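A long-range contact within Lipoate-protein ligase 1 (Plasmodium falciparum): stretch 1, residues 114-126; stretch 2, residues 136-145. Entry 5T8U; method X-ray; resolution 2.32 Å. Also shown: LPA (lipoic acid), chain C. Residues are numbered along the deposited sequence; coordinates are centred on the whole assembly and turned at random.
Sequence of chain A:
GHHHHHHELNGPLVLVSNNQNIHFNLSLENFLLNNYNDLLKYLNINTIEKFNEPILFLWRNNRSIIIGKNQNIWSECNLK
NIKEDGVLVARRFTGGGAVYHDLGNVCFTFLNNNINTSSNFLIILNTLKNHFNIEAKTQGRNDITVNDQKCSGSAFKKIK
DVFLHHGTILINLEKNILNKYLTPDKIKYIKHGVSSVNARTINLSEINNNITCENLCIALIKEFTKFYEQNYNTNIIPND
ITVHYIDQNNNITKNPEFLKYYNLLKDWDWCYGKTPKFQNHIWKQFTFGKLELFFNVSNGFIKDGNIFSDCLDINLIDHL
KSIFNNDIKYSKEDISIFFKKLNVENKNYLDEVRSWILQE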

# COMPACT_ATOMS: atom_id res chain seq x y z
N ASN A 114 -6.43 9.78 -11.63
CA ASN A 114 -5.43 10.70 -11.11
C ASN A 114 -5.28 10.49 -9.61
O ASN A 114 -6.05 9.75 -8.98
CB ASN A 114 -5.82 12.16 -11.41
CG ASN A 114 -5.95 12.43 -12.89
OD1 ASN A 114 -5.32 11.77 -13.72
ND2 ASN A 114 -6.77 13.41 -13.24
N ILE A 115 -4.28 11.14 -9.02
CA ILE A 115 -4.08 11.05 -7.58
C ILE A 115 -5.31 11.58 -6.87
O ILE A 115 -5.82 12.66 -7.19
CB ILE A 115 -2.80 11.80 -7.16
CG1 ILE A 115 -1.58 11.15 -7.81
CG2 ILE A 115 -2.66 11.79 -5.64
CD1 ILE A 115 -0.25 11.82 -7.49
N ASN A 116 -5.80 10.81 -5.90
CA ASN A 116 -7.07 11.12 -5.24
C ASN A 116 -6.97 10.87 -3.74
O ASN A 116 -7.98 10.58 -3.08
CB ASN A 116 -8.20 10.28 -5.84
CG ASN A 116 -9.56 10.93 -5.67
OD1 ASN A 116 -9.84 11.98 -6.25
ND2 ASN A 116 -10.42 10.30 -4.88
N THR A 117 -5.77 10.99 -3.17
CA THR A 117 -5.55 10.70 -1.76
C THR A 117 -6.50 11.50 -0.87
O THR A 117 -7.31 10.93 -0.13
CB THR A 117 -4.09 11.00 -1.39
OG1 THR A 117 -3.22 10.26 -2.26
CG2 THR A 117 -3.81 10.62 0.05
N SER A 118 -6.39 12.83 -0.93
CA SER A 118 -7.19 13.68 -0.06
C SER A 118 -8.67 13.36 -0.17
O SER A 118 -9.37 13.23 0.84
CB SER A 118 -6.92 15.15 -0.39
OG SER A 118 -5.56 15.48 -0.21
N SER A 119 -9.18 13.22 -1.40
CA SER A 119 -10.60 12.93 -1.58
C SER A 119 -10.97 11.59 -0.94
O SER A 119 -12.00 11.49 -0.26
CB SER A 119 -10.95 12.93 -3.06
OG SER A 119 -11.06 14.26 -3.56
N ASN A 120 -10.15 10.56 -1.14
CA ASN A 120 -10.41 9.27 -0.51
C ASN A 120 -10.52 9.42 1.00
O ASN A 120 -11.49 8.96 1.63
CB ASN A 120 -9.31 8.28 -0.88
CG ASN A 120 -9.16 8.09 -2.38
OD1 ASN A 120 -10.04 8.46 -3.15
ND2 ASN A 120 -8.05 7.49 -2.80
N PHE A 121 -9.52 10.08 1.61
CA PHE A 121 -9.58 10.32 3.05
C PHE A 121 -10.82 11.10 3.44
O PHE A 121 -11.33 10.94 4.55
CB PHE A 121 -8.32 11.06 3.51
CG PHE A 121 -7.12 10.17 3.71
CD1 PHE A 121 -7.15 9.14 4.64
CD2 PHE A 121 -5.96 10.37 2.97
CE1 PHE A 121 -6.05 8.32 4.83
CE2 PHE A 121 -4.86 9.55 3.16
CZ PHE A 121 -4.91 8.53 4.08
N LEU A 122 -11.33 11.96 2.55
CA LEU A 122 -12.55 12.69 2.86
C LEU A 122 -13.76 11.77 2.82
O LEU A 122 -14.69 11.93 3.62
CB LEU A 122 -12.73 13.86 1.88
CG LEU A 122 -14.00 14.69 2.09
CD1 LEU A 122 -14.05 15.28 3.49
CD2 LEU A 122 -14.11 15.79 1.04
N ILE A 123 -13.78 10.81 1.90
CA ILE A 123 -14.85 9.82 1.89
C ILE A 123 -14.85 9.04 3.19
O ILE A 123 -15.90 8.82 3.81
CB ILE A 123 -14.71 8.88 0.67
CG1 ILE A 123 -14.90 9.68 -0.63
CG2 ILE A 123 -15.71 7.73 0.74
CD1 ILE A 123 -14.58 8.89 -1.89
N ILE A 124 -13.66 8.62 3.65
CA ILE A 124 -13.59 7.84 4.88
C ILE A 124 -14.03 8.69 6.07
O ILE A 124 -14.87 8.27 6.88
CB ILE A 124 -12.16 7.29 5.08
CG1 ILE A 124 -11.78 6.42 3.88
CG2 ILE A 124 -12.07 6.49 6.37
CD1 ILE A 124 -10.35 5.91 3.90
N LEU A 125 -13.49 9.91 6.19
CA LEU A 125 -13.87 10.78 7.30
C LEU A 125 -15.37 11.05 7.31
O LEU A 125 -16.01 11.02 8.37
CB LEU A 125 -13.08 12.08 7.23
CG LEU A 125 -11.56 11.96 7.42
CD1 LEU A 125 -10.87 13.27 7.06
CD2 LEU A 125 -11.22 11.55 8.84
N ASN A 126 -15.94 11.33 6.14
CA ASN A 126 -17.39 11.52 6.05
C ASN A 126 -18.13 10.28 6.51
O ASN A 126 -19.17 10.37 7.16
CB ASN A 126 -17.78 11.89 4.62
CG ASN A 126 -17.35 13.29 4.23
OD1 ASN A 126 -17.12 14.14 5.09
ND2 ASN A 126 -17.26 13.54 2.93
N ALA A 136 -12.80 12.21 13.25
CA ALA A 136 -11.46 11.72 12.95
C ALA A 136 -10.66 12.79 12.21
O ALA A 136 -11.22 13.60 11.47
CB ALA A 136 -11.51 10.44 12.12
N LYS A 137 -9.35 12.77 12.42
CA LYS A 137 -8.43 13.66 11.74
C LYS A 137 -7.40 12.83 10.98
O LYS A 137 -7.10 11.70 11.36
CB LYS A 137 -7.71 14.58 12.74
CG LYS A 137 -6.92 15.72 12.10
CD LYS A 137 -6.22 16.58 13.14
CE LYS A 137 -5.39 17.68 12.49
NZ LYS A 137 -5.11 18.81 13.42
N THR A 138 -6.88 13.41 9.90
CA THR A 138 -5.79 12.80 9.16
C THR A 138 -4.49 13.42 9.66
O THR A 138 -4.32 14.64 9.64
CB THR A 138 -5.96 12.99 7.64
OG1 THR A 138 -5.09 12.09 6.94
CG2 THR A 138 -5.67 14.42 7.20
N GLN A 139 -3.58 12.57 10.15
CA GLN A 139 -2.37 13.07 10.80
C GLN A 139 -1.31 13.44 9.76
O GLN A 139 -0.83 14.58 9.73
CB GLN A 139 -1.82 12.01 11.77
CG GLN A 139 -0.98 12.59 12.89
CD GLN A 139 -0.60 11.55 13.93
OE1 GLN A 139 -0.61 11.82 15.13
NE2 GLN A 139 -0.27 10.34 13.48
N GLY A 140 -0.94 12.49 8.91
CA GLY A 140 0.02 12.75 7.85
C GLY A 140 -0.54 12.40 6.49
O GLY A 140 -1.76 12.41 6.29
N ARG A 141 0.34 12.09 5.54
CA ARG A 141 -0.10 11.72 4.20
C ARG A 141 -0.81 10.37 4.18
O ARG A 141 -1.49 10.06 3.19
CB ARG A 141 1.11 11.68 3.25
CG ARG A 141 0.78 11.39 1.79
CD ARG A 141 -0.02 12.51 1.14
NE ARG A 141 -0.01 12.40 -0.31
CZ ARG A 141 -0.80 13.11 -1.13
NH1 ARG A 141 -1.66 13.98 -0.63
NH2 ARG A 141 -0.71 12.94 -2.44
N ASN A 142 -0.69 9.57 5.25
CA ASN A 142 -1.10 8.17 5.18
C ASN A 142 -1.80 7.65 6.43
O ASN A 142 -2.03 6.43 6.52
CB ASN A 142 0.12 7.29 4.90
CG ASN A 142 1.06 7.21 6.09
OD1 ASN A 142 1.42 8.22 6.68
ND2 ASN A 142 1.44 5.99 6.45
N ASP A 143 -2.14 8.49 7.40
CA ASP A 143 -2.68 8.02 8.67
C ASP A 143 -3.95 8.77 9.02
O ASP A 143 -4.14 9.93 8.66
CB ASP A 143 -1.66 8.18 9.80
CG ASP A 143 -0.57 7.14 9.75
OD1 ASP A 143 -0.52 6.39 8.75
OD2 ASP A 143 0.22 7.05 10.71
N ILE A 144 -4.83 8.07 9.75
CA ILE A 144 -6.05 8.65 10.30
C ILE A 144 -6.03 8.42 11.81
O ILE A 144 -5.86 7.28 12.26
CB ILE A 144 -7.32 8.04 9.68
CG1 ILE A 144 -7.27 8.13 8.15
CG2 ILE A 144 -8.56 8.74 10.22
CD1 ILE A 144 -8.39 7.37 7.46
N THR A 145 -6.19 9.49 12.57
CA THR A 145 -6.29 9.41 14.01
C THR A 145 -7.70 9.81 14.46
O THR A 145 -8.42 10.51 13.75
CB THR A 145 -5.26 10.32 14.69
OG1 THR A 145 -5.53 11.69 14.35
CG2 THR A 145 -3.85 9.96 14.25
C1 LPA C . 1.79 2.42 7.24
O1 LPA C . 1.33 2.61 8.39
C2 LPA C . 0.85 2.08 6.09
O2 LPA C . 3.03 2.52 7.04
C3 LPA C . 0.28 0.68 6.31
C4 LPA C . -0.37 0.17 5.03
C5 LPA C . -0.65 -1.33 5.19
C6 LPA C . -1.14 -1.87 3.98
S6 LPA C . -0.90 -3.39 3.98
C7 LPA C . -3.09 -1.60 3.84
C8 LPA C . -3.73 -2.91 3.19
S8 LPA C . -2.37 -4.12 2.97

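Ile 144 lies at the apolar centre of this contact. It sits on strand 143-145, is buried, and its CA-to-CB bond points toward stretch 1. Three helix residues meet it. Phe 121 CE1 lies 3.5 Å from Ile 144 CG1, Ile 124 CG2 lies 3.9 Å from Ile 144 CD1, and Leu 125 CD2 lies 4.1 Å from Ile 144 CG2. An aliphatic side chain suits this buried place, where its carbons meet only apolar side chains of the helix. The neighbouring strand residues, Asp 143 and Thr 145, point away, as is usual along a strand.

The helix runs at 28° to the strand. Phe 121 and Ile 124 point toward it. Leu 125 leaves the helix sideways, but its end comes nearer. Leu 125 CD2 reaches 3.5 Å from Ala 136 CB and 3.3 Å from Ala 136 O. Leu 125 CD2 packs against both the small side chain and the backbone oxygen of Ala 136.

Phe 121 is buried and spans much of the contact. Its flat ring touches both backbone and side chains. Phe 121 CE2 is 3.4 Å from Arg 141 O, and Phe 121 CZ is 4.0 Å from Asn 142 CA. Thr 138 OG1 lies over one ring face, 4.3 Å from Phe 121 CD1. Thr 138 OG1 donates a hydrogen bond to Asp 143 O at 2.9 Å, which ties the turn of stretch 2 together beside the ring.

At the polar edge, Arg 141 starts away from the helix, but its long side chain returns to the helix start. Thr 117 OG1 lies over one guanidinium face, 3.7 Å from Arg 141 NH2. Ile 115 CG2 is 3.9 Å from Arg 141 NH2. These are packing contacts. No hydrogen bond crosses between the stretches, which together bury 470 Å².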